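Local coordinates for protein alcohol dehydrogenase, zinc-containing (Thermotoga maritima, PDB 1VJ0) that probably oxidises alcohols as a zinc-dependent medium-chain dehydrogenase, binding one zinc ion at its catalytic-type site and a second at a four-cysteine site, at residues 56-59 with 60-63; 114-117 with 118-122. All coordinates share one frame; numbering follows the deposited sequence.

Contact 1 (56-59 with 60-63)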
loop_
_atom_site.group_PDB
_atom_site.type_symbol
_atom_site.label_atom_id
_atom_site.label_comp_id
_atom_site.label_asym_id
_atom_site.label_seq_id
_atom_site.Cartn_x
_atom_site.Cartn_y
_atom_site.Cartn_z
ATOM N N GLY A 56 28.576 15.612 -7.654
ATOM C CA GLY A 56 29.316 14.993 -8.753
ATOM C C GLY A 56 28.710 15.299 -10.108
ATOM O O GLY A 56 29.403 15.358 -11.128
ATOM N N SER A 57 27.400 15.498 -10.134
ATOM C CA SER A 57 26.731 15.904 -11.376
ATOM C C SER A 57 27.117 17.333 -11.865
ATOM O O SER A 57 26.931 17.672 -13.051
ATOM C CB SER A 57 25.213 15.769 -11.210
ATOM O OG SER A 57 24.748 16.669 -10.212
ATOM N N ASP A 58 27.645 18.166 -10.961
ATOM C CA ASP A 58 28.127 19.496 -11.331
ATOM C C ASP A 58 29.305 19.354 -12.312
ATOM O O ASP A 58 29.440 20.154 -13.232
ATOM C CB ASP A 58 28.516 20.321 -10.093
ATOM C CG ASP A 58 27.345 20.632 -9.198
ATOM O OD1 ASP A 58 26.185 20.559 -9.683
ATOM O OD2 ASP A 58 27.484 21.039 -8.014
ATOM N N VAL A 59 30.123 18.319 -12.121
ATOM C CA VAL A 59 31.234 18.048 -12.996
ATOM C C VAL A 59 30.771 17.766 -14.419
ATOM O O VAL A 59 31.290 18.336 -15.366
ATOM C CB VAL A 59 32.090 16.863 -12.473
ATOM C CG1 VAL A 59 33.121 16.454 -13.501
ATOM C CG2 VAL A 59 32.758 17.246 -11.141
ATOM N N HIS A 60 29.774 16.917 -14.546
ATOM C CA HIS A 60 29.234 16.584 -15.839
ATOM C C HIS A 60 28.610 17.771 -16.540
ATOM O O HIS A 60 28.806 17.947 -17.742
ATOM C CB HIS A 60 28.267 15.418 -15.685
ATOM C CG HIS A 60 28.934 14.225 -15.069
ATOM N ND1 HIS A 60 28.626 13.769 -13.800
ATOM C CD2 HIS A 60 29.969 13.466 -15.502
ATOM C CE1 HIS A 60 29.410 12.744 -13.504
ATOM N NE2 HIS A 60 30.238 12.545 -14.518
ATOM N N MET A 61 27.924 18.603 -15.772
ATOM C CA MET A 61 27.354 19.826 -16.302
ATOM C C MET A 61 28.455 20.784 -16.761
ATOM O O MET A 61 28.371 21.336 -17.848
ATOM C CB MET A 61 26.451 20.483 -15.250
ATOM C CG MET A 61 25.117 19.740 -14.916
ATOM S SD MET A 61 24.333 20.590 -13.523
ATOM C CE MET A 61 23.954 19.240 -12.409
ATOM N N PHE A 62 29.505 20.948 -15.962
ATOM C CA PHE A 62 30.661 21.780 -16.346
ATOM C C PHE A 62 31.259 21.322 -17.679
ATOM O O PHE A 62 31.726 22.126 -18.503
ATOM C CB PHE A 62 31.746 21.726 -15.232
ATOM C CG PHE A 62 33.031 22.414 -15.591
ATOM C CD1 PHE A 62 33.179 23.766 -15.381
ATOM C CD2 PHE A 62 34.113 21.693 -16.116
ATOM C CE1 PHE A 62 34.358 24.405 -15.679
ATOM C CE2 PHE A 62 35.288 22.326 -16.434
ATOM C CZ PHE A 62 35.414 23.690 -16.238
ATOM N N ARG A 63 31.260 20.013 -17.874
ATOM C CA ARG A 63 31.896 19.403 -19.027
ATOM C C ARG A 63 31.034 19.442 -20.288
ATOM O O ARG A 63 31.506 19.105 -21.362
ATOM C CB ARG A 63 32.276 17.960 -18.700
ATOM C CG ARG A 63 33.396 17.859 -17.656
ATOM C CD ARG A 63 34.665 17.352 -18.195
ATOM N NE ARG A 63 35.823 17.585 -17.328
ATOM C CZ ARG A 63 36.793 18.482 -17.544
ATOM N NH1 ARG A 63 36.743 19.324 -18.583
ATOM N NH2 ARG A 63 37.830 18.561 -16.696
#
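M61 N donates to S57 O at 3.0 Å, F62 N to D58 O at 2.8 Å and R63 N to V59 O, three successive i to i+4 bonds of the short helix 56-62. The third is the most bent, with an N-H...O angle of 139°. The side chain of M61 runs back along the helix toward its N-terminal end. Its CG is beside its own backbone N (chi1 -69°), and a bend at chi3 of -131° brings the methyl round to S57. M61 CE rests 3.5 Å from S57 OG and 3.4 Å from S57 O. The same methyl lies 3.8 Å from D58 OD1, where the two side chains cross obliquely. The H60 ring folds back in the same direction, and S57 CA meets its edge, 3.7 Å from H60 ND1. R63 CG lies 3.1 Å from V59 O. Farther out, F62 CE2 touches one face of the R63 guanidinium, toward its rim. D58 OD2 turns back to accept from C55 N and also bonds Y149 OH. R63 NE forms a salt bridge with E367, and R63 NH1 a hydrogen bond with N27. S57 and D58 touch H77, a zinc ligand like C55, so the helix flanks the site that matches the family's catalytic zinc. Helix 56-62 follows strand 45-54 and packs against helix 359-368, where L363 meets D58, V59 and F62.

Contact 2 (114-117 with 118-122). With ZN (zinc ion), chain E.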
loop_
_atom_site.group_PDB
_atom_site.type_symbol
_atom_site.label_atom_id
_atom_site.label_comp_id
_atom_site.label_asym_id
_atom_site.label_seq_id
_atom_site.Cartn_x
_atom_site.Cartn_y
_atom_site.Cartn_z
ATOM N N GLU A 114 0.183 21.530 -11.980
ATOM C CA GLU A 114 -0.933 21.551 -12.934
ATOM C C GLU A 114 -1.029 20.305 -13.833
ATOM O O GLU A 114 -2.064 20.055 -14.433
ATOM C CB GLU A 114 -0.852 22.811 -13.789
ATOM C CG GLU A 114 -0.928 24.059 -12.921
ATOM C CD GLU A 114 -1.178 25.290 -13.725
ATOM O OE1 GLU A 114 -0.454 25.457 -14.742
ATOM O OE2 GLU A 114 -2.092 26.071 -13.334
ATOM N N CYS A 115 0.027 19.503 -13.919
ATOM C CA CYS A 115 0.033 18.434 -14.885
ATOM C C CYS A 115 -0.482 17.128 -14.289
ATOM O O CYS A 115 -0.789 17.035 -13.086
ATOM C CB CYS A 115 1.434 18.243 -15.446
ATOM S SG CYS A 115 2.545 17.544 -14.255
ATOM N N TYR A 116 -0.558 16.119 -15.136
ATOM C CA TYR A 116 -0.961 14.774 -14.748
ATOM C C TYR A 116 -0.154 14.273 -13.559
ATOM O O TYR A 116 -0.698 13.679 -12.634
ATOM C CB TYR A 116 -0.790 13.802 -15.905
ATOM C CG TYR A 116 -1.103 12.342 -15.593
ATOM C CD1 TYR A 116 -2.412 11.849 -15.656
ATOM C CD2 TYR A 116 -0.113 11.485 -15.184
ATOM C CE1 TYR A 116 -2.693 10.537 -15.357
ATOM C CE2 TYR A 116 -0.383 10.189 -14.872
ATOM C CZ TYR A 116 -1.654 9.698 -14.965
ATOM O OH TYR A 116 -1.880 8.347 -14.696
ATOM N N TRP A 117 1.158 14.473 -13.608
ATOM C CA TRP A 117 1.996 13.926 -12.566
ATOM C C TRP A 117 1.859 14.682 -11.260
ATOM O O TRP A 117 1.839 14.037 -10.186
ATOM C CB TRP A 117 3.448 13.817 -13.006
ATOM C CG TRP A 117 3.683 12.770 -14.044
ATOM C CD1 TRP A 117 3.907 11.437 -13.847
ATOM C CD2 TRP A 117 3.696 12.963 -15.461
ATOM N NE1 TRP A 117 4.083 10.802 -15.055
ATOM C CE2 TRP A 117 3.977 11.709 -16.058
ATOM C CE3 TRP A 117 3.525 14.086 -16.298
ATOM C CZ2 TRP A 117 4.044 11.531 -17.445
ATOM C CZ3 TRP A 117 3.592 13.893 -17.695
ATOM C CH2 TRP A 117 3.885 12.648 -18.229
ATOM N N CYS A 118 1.821 16.012 -11.326
ATOM C CA CYS A 118 1.644 16.824 -10.142
ATOM C C CYS A 118 0.237 16.630 -9.533
ATOM O O CYS A 118 0.092 16.632 -8.337
ATOM C CB CYS A 118 1.836 18.281 -10.455
ATOM S SG CYS A 118 3.546 18.778 -10.901
ATOM N N LYS A 119 -0.796 16.469 -10.353
ATOM C CA LYS A 119 -2.186 16.531 -9.841
ATOM C C LYS A 119 -2.978 15.225 -9.844
ATOM O O LYS A 119 -3.929 15.105 -9.085
ATOM C CB LYS A 119 -2.996 17.608 -10.567
ATOM C CG LYS A 119 -2.666 19.042 -10.086
ATOM C CD LYS A 119 -3.378 19.280 -8.722
ATOM C CE LYS A 119 -3.218 20.687 -8.178
ATOM N NZ LYS A 119 -3.617 21.762 -9.152
ATOM N N VAL A 120 -2.635 14.271 -10.694
ATOM C CA VAL A 120 -3.456 13.092 -10.832
ATOM C C VAL A 120 -2.740 11.921 -10.223
ATOM O O VAL A 120 -3.281 11.280 -9.328
ATOM C CB VAL A 120 -3.853 12.802 -12.265
ATOM C CG1 VAL A 120 -4.673 11.540 -12.341
ATOM C CG2 VAL A 120 -4.665 13.978 -12.897
ATOM N N SER A 121 -1.526 11.629 -10.695
ATOM C CA SER A 121 -0.763 10.505 -10.143
ATOM C C SER A 121 -0.009 10.857 -8.883
ATOM O O SER A 121 0.491 9.968 -8.221
ATOM C CB SER A 121 0.197 9.925 -11.205
ATOM O OG SER A 121 1.335 10.723 -11.324
ATOM N N LYS A 122 0.129 12.138 -8.558
ATOM C CA LYS A 122 0.819 12.572 -7.320
ATOM C C LYS A 122 2.288 12.100 -7.260
ATOM O O LYS A 122 2.758 11.609 -6.239
ATOM C CB LYS A 122 0.007 12.116 -6.081
ATOM C CG LYS A 122 -1.367 12.761 -6.045
ATOM C CD LYS A 122 -2.177 12.285 -4.817
ATOM C CE LYS A 122 -3.496 13.042 -4.664
ATOM N NZ LYS A 122 -4.233 12.512 -3.437
HETATM ZN ZN ZN E . 3.784 19.227 -13.172
#
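C115 SG and C118 SG both bind the zinc ion, at 2.4 Å and 2.3 Å, and C112 and C127 complete the four-cysteine site. C115 is also the N-cap of helix 116-119. Its SG lies between its own backbone N and carbonyl carbon (chi1 71°), where it meets both the metal and C118 N. The capping bond from C118 N is 3.4 Å long and nearly straight, at 170°. C115 O takes K119 N at 2.8 Å. Y116 O is gripped twice: S121 N comes nearly along the C=O axis, whereas V120 N, at 2.8 Å, stands 38° out of the carbonyl plane. Outside this core, V120 crosses Y116 at about a right angle. Its CB makes an off-centre CH-pi contact with the ring, and its CG1 reaches Y116 CE1 at 3.7 Å. S121 CB lies on the same side of the ring plane, by the other half, 3.7 Å from Y116 CE2. S121 OG approaches W117 CD1 but is bonded to E123. Other subunits surround the turn: W117 NE1 donates to R290 O of the third subunit, R266 of the third makes a cation-pi contact with Y116, and K122 pairs with D328 of the second. The four-cysteine site corresponds to the structural zinc site found in many medium-chain alcohol dehydrogenases. The N-H donated to a metal-bound sulfur would probably ease the negative charge gathered by four cysteines, and the metal ties the start of the helix to C112 before it and C127 after it.

In the fold
Contacts 1 and 2 both belong to the GroES-like part of the chain, yet they lie at different zinc ions. Their centres are 30 Å apart, and their nearest atoms about 20 Å, so they do not touch. Contact 1 sits beside the zinc bound by C55, H77, E78 and C178, which matches the catalytic zinc of the family. At their nearest atoms, the S57 side chain is about 4 Å from this metal, and the D58 side chain about 3 Å from that of H77. Contact 2 supplies two of the four ligands of the other zinc. Its centre lies about 23 Å from the centre of the chain, against about 14 Å for contact 1. It meets two neighbouring subunits; contact 1 meets none.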